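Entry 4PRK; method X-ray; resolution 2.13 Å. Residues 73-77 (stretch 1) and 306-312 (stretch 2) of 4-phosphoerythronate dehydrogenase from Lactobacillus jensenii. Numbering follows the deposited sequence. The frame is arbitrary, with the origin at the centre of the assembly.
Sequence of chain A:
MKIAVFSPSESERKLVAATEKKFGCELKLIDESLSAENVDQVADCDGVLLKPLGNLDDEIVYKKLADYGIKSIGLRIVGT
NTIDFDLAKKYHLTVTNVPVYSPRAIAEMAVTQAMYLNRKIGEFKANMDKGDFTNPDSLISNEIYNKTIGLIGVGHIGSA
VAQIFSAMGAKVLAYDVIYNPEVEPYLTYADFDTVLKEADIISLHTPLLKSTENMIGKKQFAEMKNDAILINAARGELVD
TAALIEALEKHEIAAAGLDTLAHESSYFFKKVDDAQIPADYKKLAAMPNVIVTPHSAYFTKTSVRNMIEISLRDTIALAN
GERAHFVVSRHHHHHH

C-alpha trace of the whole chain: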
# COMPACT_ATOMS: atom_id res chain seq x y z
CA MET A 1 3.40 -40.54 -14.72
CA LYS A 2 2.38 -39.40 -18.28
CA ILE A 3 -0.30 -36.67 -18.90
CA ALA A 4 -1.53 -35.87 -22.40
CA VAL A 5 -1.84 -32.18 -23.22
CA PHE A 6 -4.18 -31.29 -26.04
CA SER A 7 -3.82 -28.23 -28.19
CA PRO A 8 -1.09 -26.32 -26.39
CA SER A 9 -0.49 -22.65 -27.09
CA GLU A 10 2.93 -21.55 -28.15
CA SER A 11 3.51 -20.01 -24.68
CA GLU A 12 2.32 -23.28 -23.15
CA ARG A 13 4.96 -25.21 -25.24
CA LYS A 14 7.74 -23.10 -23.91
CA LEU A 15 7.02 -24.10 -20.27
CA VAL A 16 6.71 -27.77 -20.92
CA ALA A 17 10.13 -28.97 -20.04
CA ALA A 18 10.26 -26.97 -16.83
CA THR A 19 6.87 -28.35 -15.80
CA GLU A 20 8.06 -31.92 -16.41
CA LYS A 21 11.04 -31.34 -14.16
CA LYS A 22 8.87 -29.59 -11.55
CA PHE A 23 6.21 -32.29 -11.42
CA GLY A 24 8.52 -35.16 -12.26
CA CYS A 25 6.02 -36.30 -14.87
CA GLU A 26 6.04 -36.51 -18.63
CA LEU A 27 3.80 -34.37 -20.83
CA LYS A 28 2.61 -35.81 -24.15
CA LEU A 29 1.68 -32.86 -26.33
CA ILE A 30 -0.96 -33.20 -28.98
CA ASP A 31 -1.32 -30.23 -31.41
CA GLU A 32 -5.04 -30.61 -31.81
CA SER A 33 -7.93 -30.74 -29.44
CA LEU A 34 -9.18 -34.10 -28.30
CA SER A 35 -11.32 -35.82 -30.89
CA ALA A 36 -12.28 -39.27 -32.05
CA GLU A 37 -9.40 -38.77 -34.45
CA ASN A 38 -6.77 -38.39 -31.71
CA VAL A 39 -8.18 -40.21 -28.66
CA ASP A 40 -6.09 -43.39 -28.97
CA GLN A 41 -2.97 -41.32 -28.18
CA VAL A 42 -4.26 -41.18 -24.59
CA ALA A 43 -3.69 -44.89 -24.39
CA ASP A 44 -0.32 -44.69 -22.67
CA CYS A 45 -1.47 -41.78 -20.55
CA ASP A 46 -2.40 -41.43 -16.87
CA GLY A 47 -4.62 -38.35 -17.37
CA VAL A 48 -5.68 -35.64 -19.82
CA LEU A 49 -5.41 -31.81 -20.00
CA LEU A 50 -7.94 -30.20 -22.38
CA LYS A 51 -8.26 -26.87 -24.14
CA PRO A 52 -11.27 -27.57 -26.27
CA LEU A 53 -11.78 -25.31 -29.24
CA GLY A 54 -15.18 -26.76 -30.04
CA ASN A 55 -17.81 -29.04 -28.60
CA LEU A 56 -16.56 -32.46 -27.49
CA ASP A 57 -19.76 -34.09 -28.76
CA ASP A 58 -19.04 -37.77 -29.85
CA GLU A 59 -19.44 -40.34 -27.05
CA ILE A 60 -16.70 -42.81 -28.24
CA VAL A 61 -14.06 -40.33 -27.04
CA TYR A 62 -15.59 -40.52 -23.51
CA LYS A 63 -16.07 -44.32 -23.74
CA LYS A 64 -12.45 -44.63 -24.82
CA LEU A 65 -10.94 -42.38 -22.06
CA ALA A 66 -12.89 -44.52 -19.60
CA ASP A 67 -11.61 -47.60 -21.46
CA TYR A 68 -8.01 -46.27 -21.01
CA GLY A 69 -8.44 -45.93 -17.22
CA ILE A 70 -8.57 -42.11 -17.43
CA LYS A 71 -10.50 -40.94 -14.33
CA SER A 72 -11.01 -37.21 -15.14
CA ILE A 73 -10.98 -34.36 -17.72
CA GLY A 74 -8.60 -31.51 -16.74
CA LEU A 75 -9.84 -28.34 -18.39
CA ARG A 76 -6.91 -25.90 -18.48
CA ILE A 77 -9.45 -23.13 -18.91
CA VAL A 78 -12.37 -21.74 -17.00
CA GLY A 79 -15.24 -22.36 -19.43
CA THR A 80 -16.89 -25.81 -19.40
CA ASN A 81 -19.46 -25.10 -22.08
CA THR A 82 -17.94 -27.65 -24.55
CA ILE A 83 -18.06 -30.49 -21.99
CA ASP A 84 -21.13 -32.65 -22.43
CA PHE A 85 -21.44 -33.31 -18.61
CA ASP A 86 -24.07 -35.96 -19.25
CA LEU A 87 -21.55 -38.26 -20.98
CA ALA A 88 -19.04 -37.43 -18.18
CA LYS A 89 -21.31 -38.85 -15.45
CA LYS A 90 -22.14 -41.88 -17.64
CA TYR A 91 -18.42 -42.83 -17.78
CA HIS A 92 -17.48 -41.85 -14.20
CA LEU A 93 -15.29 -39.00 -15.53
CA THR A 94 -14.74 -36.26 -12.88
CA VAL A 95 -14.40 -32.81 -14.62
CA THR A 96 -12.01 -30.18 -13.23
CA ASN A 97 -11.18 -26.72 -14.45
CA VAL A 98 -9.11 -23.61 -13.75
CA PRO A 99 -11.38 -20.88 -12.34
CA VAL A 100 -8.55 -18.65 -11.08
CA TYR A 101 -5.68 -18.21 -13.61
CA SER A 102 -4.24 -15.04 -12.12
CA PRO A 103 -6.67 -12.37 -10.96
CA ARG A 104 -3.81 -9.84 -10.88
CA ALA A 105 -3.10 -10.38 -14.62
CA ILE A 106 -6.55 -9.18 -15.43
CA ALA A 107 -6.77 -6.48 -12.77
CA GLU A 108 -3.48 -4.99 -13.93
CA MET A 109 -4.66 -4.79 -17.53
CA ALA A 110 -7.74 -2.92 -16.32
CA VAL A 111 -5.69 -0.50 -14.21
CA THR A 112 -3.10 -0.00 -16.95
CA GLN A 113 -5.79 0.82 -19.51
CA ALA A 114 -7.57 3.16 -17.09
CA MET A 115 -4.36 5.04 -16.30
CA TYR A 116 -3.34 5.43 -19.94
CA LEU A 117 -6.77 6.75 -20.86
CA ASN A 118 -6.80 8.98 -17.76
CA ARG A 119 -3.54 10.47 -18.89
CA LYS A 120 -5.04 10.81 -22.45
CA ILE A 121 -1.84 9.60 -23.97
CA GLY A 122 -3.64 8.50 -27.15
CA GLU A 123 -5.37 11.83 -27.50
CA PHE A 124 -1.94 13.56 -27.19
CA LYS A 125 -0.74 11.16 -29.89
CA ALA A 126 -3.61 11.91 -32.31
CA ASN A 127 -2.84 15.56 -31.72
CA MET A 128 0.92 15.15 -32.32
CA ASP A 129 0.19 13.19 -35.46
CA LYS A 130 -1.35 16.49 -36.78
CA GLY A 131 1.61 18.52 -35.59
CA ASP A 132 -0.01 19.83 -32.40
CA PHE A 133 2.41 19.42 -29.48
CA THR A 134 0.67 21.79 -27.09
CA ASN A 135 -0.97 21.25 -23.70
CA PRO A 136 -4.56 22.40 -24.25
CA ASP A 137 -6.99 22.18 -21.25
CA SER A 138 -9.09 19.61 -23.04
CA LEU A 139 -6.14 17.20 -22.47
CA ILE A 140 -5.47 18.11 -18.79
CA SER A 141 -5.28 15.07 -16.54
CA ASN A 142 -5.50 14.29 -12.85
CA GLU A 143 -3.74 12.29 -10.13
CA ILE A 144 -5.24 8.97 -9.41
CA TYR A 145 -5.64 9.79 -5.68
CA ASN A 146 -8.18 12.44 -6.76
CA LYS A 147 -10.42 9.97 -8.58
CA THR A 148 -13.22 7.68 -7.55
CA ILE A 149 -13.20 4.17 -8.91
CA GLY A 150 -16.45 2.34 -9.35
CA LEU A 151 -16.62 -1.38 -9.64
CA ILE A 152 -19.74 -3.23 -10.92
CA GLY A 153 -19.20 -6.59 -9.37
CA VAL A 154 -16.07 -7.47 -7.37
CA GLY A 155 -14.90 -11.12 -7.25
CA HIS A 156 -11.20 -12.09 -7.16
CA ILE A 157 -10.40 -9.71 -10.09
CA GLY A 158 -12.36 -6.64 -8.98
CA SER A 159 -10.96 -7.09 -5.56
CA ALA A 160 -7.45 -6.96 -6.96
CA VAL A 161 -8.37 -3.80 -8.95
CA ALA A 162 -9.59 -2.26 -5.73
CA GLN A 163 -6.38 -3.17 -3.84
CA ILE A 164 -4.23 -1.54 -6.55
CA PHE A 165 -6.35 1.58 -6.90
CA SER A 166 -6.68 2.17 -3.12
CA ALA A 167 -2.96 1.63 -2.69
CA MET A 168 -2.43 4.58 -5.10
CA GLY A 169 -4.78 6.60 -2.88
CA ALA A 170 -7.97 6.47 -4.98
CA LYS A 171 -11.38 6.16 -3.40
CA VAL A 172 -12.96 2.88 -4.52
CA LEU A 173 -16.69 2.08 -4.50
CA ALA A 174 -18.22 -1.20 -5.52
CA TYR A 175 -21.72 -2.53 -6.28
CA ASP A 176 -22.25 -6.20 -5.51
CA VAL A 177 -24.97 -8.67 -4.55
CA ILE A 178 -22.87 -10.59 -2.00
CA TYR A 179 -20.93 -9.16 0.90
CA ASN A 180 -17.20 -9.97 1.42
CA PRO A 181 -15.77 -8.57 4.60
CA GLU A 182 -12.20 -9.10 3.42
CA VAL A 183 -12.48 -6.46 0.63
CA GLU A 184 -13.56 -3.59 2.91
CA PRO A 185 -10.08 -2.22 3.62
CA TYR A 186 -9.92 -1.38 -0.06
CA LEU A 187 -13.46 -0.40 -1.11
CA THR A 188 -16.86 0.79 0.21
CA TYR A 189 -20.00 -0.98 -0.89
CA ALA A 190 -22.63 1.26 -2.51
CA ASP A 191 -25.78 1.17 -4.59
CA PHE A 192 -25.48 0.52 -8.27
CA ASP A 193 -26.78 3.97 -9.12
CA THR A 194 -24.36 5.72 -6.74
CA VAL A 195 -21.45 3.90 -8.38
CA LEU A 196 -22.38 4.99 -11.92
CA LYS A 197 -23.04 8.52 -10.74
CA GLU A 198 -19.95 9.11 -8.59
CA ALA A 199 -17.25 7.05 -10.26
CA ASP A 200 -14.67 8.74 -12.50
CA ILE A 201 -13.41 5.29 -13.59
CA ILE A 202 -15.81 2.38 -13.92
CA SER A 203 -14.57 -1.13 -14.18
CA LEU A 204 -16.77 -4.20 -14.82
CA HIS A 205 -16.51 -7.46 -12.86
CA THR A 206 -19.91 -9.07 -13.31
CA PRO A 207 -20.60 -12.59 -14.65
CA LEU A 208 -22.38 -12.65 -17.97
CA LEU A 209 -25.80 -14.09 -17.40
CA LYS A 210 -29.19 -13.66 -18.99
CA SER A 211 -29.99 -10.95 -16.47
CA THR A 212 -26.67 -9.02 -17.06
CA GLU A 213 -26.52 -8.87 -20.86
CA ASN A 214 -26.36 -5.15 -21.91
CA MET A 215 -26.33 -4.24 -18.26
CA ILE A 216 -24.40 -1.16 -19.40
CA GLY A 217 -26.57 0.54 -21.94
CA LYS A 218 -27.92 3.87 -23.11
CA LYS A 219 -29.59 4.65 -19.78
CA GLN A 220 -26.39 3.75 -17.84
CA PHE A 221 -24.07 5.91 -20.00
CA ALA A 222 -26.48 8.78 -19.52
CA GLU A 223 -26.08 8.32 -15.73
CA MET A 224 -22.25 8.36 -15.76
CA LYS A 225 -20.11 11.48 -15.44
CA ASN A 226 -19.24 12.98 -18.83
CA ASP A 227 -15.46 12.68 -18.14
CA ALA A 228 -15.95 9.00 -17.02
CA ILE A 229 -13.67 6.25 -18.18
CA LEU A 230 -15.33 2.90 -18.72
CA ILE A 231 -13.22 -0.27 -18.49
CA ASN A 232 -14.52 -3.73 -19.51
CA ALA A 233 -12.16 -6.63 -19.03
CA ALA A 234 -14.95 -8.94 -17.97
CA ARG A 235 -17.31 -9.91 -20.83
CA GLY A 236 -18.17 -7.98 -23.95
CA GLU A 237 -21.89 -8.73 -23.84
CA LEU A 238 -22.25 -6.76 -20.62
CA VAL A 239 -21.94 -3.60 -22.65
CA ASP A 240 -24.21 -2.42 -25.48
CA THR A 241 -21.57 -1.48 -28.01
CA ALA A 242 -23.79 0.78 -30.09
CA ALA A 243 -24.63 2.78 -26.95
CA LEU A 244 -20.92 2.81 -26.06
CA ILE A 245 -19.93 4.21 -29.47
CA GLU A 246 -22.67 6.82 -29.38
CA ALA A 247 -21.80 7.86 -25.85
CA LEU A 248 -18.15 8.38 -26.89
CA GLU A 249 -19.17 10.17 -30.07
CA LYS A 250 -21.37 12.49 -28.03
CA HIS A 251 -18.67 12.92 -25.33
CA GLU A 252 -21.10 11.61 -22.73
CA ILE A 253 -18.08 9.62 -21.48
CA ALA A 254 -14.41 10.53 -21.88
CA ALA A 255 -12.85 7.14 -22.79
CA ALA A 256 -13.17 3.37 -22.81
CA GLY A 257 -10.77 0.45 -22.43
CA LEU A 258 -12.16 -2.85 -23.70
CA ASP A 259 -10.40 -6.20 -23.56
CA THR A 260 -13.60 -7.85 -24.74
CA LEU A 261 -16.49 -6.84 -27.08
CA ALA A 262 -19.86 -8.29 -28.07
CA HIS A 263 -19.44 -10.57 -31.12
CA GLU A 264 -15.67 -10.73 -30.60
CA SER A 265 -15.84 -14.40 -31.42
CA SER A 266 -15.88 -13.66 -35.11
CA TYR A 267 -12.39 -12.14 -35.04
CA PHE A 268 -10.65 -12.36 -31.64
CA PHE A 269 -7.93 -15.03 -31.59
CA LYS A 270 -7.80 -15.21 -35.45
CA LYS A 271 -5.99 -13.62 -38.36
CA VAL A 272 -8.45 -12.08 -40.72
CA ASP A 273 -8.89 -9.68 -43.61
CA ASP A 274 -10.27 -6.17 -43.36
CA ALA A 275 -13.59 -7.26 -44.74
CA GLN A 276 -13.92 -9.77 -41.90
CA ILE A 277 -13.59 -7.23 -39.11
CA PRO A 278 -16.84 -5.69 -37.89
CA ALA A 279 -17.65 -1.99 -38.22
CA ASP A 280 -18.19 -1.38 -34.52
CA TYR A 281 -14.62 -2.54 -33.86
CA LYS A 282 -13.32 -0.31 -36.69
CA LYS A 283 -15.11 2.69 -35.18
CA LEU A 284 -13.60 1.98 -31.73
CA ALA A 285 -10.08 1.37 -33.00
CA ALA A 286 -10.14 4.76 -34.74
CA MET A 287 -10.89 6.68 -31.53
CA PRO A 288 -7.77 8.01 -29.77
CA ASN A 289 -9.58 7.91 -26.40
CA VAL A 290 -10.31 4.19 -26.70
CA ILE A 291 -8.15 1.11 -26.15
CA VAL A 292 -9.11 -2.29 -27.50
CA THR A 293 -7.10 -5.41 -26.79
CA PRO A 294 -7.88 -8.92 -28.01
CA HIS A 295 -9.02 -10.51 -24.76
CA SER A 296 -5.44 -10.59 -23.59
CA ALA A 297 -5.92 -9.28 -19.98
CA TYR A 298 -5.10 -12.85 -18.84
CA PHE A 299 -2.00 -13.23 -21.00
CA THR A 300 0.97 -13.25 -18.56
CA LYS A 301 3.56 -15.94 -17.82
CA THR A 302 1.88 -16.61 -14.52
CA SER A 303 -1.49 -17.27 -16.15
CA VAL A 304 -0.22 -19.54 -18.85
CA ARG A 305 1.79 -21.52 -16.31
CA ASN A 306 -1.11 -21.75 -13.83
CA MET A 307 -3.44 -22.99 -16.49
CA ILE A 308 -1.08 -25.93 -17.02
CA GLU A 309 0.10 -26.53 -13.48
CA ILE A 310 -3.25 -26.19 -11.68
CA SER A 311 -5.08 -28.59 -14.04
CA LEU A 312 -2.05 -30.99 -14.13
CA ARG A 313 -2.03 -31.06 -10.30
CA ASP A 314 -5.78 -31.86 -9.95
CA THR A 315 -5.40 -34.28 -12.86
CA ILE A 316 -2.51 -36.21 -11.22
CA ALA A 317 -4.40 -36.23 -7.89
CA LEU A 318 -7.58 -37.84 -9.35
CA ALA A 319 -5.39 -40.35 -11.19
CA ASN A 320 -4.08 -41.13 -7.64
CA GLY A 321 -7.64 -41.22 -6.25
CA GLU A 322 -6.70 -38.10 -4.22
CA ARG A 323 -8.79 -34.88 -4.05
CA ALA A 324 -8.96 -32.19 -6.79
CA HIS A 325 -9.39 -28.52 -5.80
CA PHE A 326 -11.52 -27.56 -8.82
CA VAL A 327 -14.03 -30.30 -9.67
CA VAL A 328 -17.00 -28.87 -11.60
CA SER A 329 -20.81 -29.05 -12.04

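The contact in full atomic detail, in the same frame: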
# COMPACT_ATOMS: atom_id res chain seq x y z
N ILE A 73 -11.32 -35.33 -16.65
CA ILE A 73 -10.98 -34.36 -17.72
C ILE A 73 -10.51 -33.01 -17.09
O ILE A 73 -11.31 -32.25 -16.46
CB ILE A 73 -12.16 -34.13 -18.69
CG1 ILE A 73 -12.51 -35.44 -19.41
CG2 ILE A 73 -11.83 -33.07 -19.74
CD1 ILE A 73 -13.89 -35.39 -20.06
N GLY A 74 -9.22 -32.73 -17.27
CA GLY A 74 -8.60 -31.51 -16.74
C GLY A 74 -8.68 -30.39 -17.77
O GLY A 74 -7.81 -30.25 -18.65
N LEU A 75 -9.76 -29.62 -17.70
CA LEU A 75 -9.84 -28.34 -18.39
C LEU A 75 -8.72 -27.46 -17.90
O LEU A 75 -8.54 -27.32 -16.68
CB LEU A 75 -11.14 -27.61 -18.02
CG LEU A 75 -12.38 -27.90 -18.83
CD1 LEU A 75 -12.26 -29.08 -19.77
CD2 LEU A 75 -13.51 -28.10 -17.84
N ARG A 76 -7.98 -26.87 -18.84
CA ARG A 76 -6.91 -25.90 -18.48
C ARG A 76 -7.48 -24.49 -18.39
O ARG A 76 -6.81 -23.55 -17.91
CB ARG A 76 -5.75 -25.92 -19.49
CG ARG A 76 -5.02 -27.27 -19.56
CD ARG A 76 -3.64 -27.10 -20.17
NE ARG A 76 -3.58 -26.49 -21.51
CZ ARG A 76 -3.91 -27.11 -22.65
NH1 ARG A 76 -3.78 -26.49 -23.82
NH2 ARG A 76 -4.40 -28.36 -22.62
N ILE A 77 -8.72 -24.38 -18.87
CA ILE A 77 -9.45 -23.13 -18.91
C ILE A 77 -10.58 -23.11 -17.89
O ILE A 77 -10.80 -24.08 -17.14
CB ILE A 77 -10.00 -22.87 -20.31
CG1 ILE A 77 -11.04 -23.92 -20.68
CG2 ILE A 77 -8.86 -22.87 -21.30
CD1 ILE A 77 -11.54 -23.73 -22.10
N ASN A 306 -0.09 -21.28 -14.73
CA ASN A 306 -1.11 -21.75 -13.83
C ASN A 306 -2.15 -22.57 -14.52
O ASN A 306 -2.58 -23.57 -13.98
CB ASN A 306 -1.73 -20.60 -13.04
CG ASN A 306 -0.79 -20.09 -11.97
OD1 ASN A 306 0.29 -20.68 -11.72
ND2 ASN A 306 -1.15 -18.97 -11.34
N MET A 307 -2.48 -22.21 -15.74
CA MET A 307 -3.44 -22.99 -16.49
C MET A 307 -2.97 -24.43 -16.70
O MET A 307 -3.77 -25.36 -16.65
CB MET A 307 -3.76 -22.34 -17.83
CG MET A 307 -4.66 -21.11 -17.69
SD MET A 307 -5.02 -20.26 -19.26
CE MET A 307 -4.60 -18.56 -18.88
N ILE A 308 -1.67 -24.60 -16.92
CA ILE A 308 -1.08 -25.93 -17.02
C ILE A 308 -0.93 -26.56 -15.65
O ILE A 308 -1.44 -27.68 -15.41
CB ILE A 308 0.28 -25.83 -17.73
CG1 ILE A 308 0.05 -25.64 -19.23
CG2 ILE A 308 1.11 -27.07 -17.48
CD1 ILE A 308 1.27 -25.11 -19.95
N GLU A 309 -0.28 -25.87 -14.72
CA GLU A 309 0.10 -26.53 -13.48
C GLU A 309 -1.05 -26.80 -12.51
O GLU A 309 -1.01 -27.80 -11.74
CB GLU A 309 1.28 -25.83 -12.79
CG GLU A 309 2.51 -25.88 -13.68
CD GLU A 309 3.75 -25.36 -12.99
OE1 GLU A 309 3.69 -24.96 -11.80
OE2 GLU A 309 4.80 -25.40 -13.68
N ILE A 310 -2.09 -25.95 -12.53
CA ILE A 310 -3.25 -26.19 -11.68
C ILE A 310 -4.11 -27.38 -12.19
O ILE A 310 -4.48 -28.25 -11.38
CB ILE A 310 -4.12 -24.93 -11.47
CG1 ILE A 310 -3.30 -23.90 -10.63
CG2 ILE A 310 -5.42 -25.30 -10.75
CD1 ILE A 310 -3.96 -22.54 -10.44
N SER A 311 -4.41 -27.43 -13.48
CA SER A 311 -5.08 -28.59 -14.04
C SER A 311 -4.25 -29.91 -13.85
O SER A 311 -4.73 -30.92 -13.29
CB SER A 311 -5.39 -28.31 -15.51
OG SER A 311 -4.23 -28.07 -16.28
N LEU A 312 -2.98 -29.85 -14.26
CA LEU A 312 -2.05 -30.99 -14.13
C LEU A 312 -2.12 -31.59 -12.71
O LEU A 312 -2.25 -32.80 -12.56
CB LEU A 312 -0.58 -30.51 -14.45
CG LEU A 312 0.58 -31.53 -14.28
CD1 LEU A 312 0.34 -32.70 -15.23
CD2 LEU A 312 2.00 -30.97 -14.50

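This is a small, closely fitted van der Waals contact, in which the end of a buried strand and the loop that follows it lie against one side of a helix, with no hydrogen bond or salt bridge passing between them. The two segments are far apart in sequence, at least 231 residues for any touching pair, yet their backbones come close: Arg76 CA lies 4.9 Å from Met307 CA, and Gly74 CA lies 5.3 Å from Ser311 CA. As stretch 1 advances from Gly74 to Arg76, its partner moves back from Ser311 to Met307, one helical turn earlier. About 238 Å² of surface is buried, both sides summed.

At the Gly74 and Ser311 pairing both residues are small. Gly74 has no side chain, and a CB built at its ideal position would point toward the helix and stand 4.0 Å from Ser311 CB. The CA-to-CB bond of Ser311 in turn points toward the strand. The Leu75 carbonyl oxygen rests against the Ser311 methylene, Leu75 O to Ser311 CB being 3.5 Å, with Gly74 O more loosely placed at 4.4 Å from Ser311 CB; this is a contact of shape rather than of bonding. The CA-to-CB bond of Leu75 points away from the helix, and the residue takes part here through its backbone.

The hydroxyl of Ser311 is buried, but it need not look across the interface for a partner. With chi1 at 60° (p), Ser311 OG lies 2.8 Å from Met307 O and 2.9 Å from Ile308 O, both carbonyls of the preceding turn; which of them accepts the proton is not settled. Folding back onto its own helix in this way lets a polar residue sit against the aliphatic part of Arg76, whose CG is 3.5 Å from Ser311 OG.

Arg76 contributes the most area in the contact, 83 Å². Its methylenes run across the helix, past Ser311 to Ile308, with Arg76 CD 4.1 Å from Ile308 CG1. The long side chain thus serves two purposes: its carbons provide apolar packing, while NE, NH1 and NH2 are hydrogen-bonded elsewhere in the structure.

At the other end, Met307 fits against the backbone of Arg76. The CA-to-CB bonds of both residues point sideways, so the backbones can approach closely. Met307 CG is 3.3 Å from Arg76 O, a tight approach, and Met307 CB and Arg76 CB are 4.4 Å apart. An unbranched side chain suits this spot, since slender methylenes lie beside the loop while the end of the chain leads away.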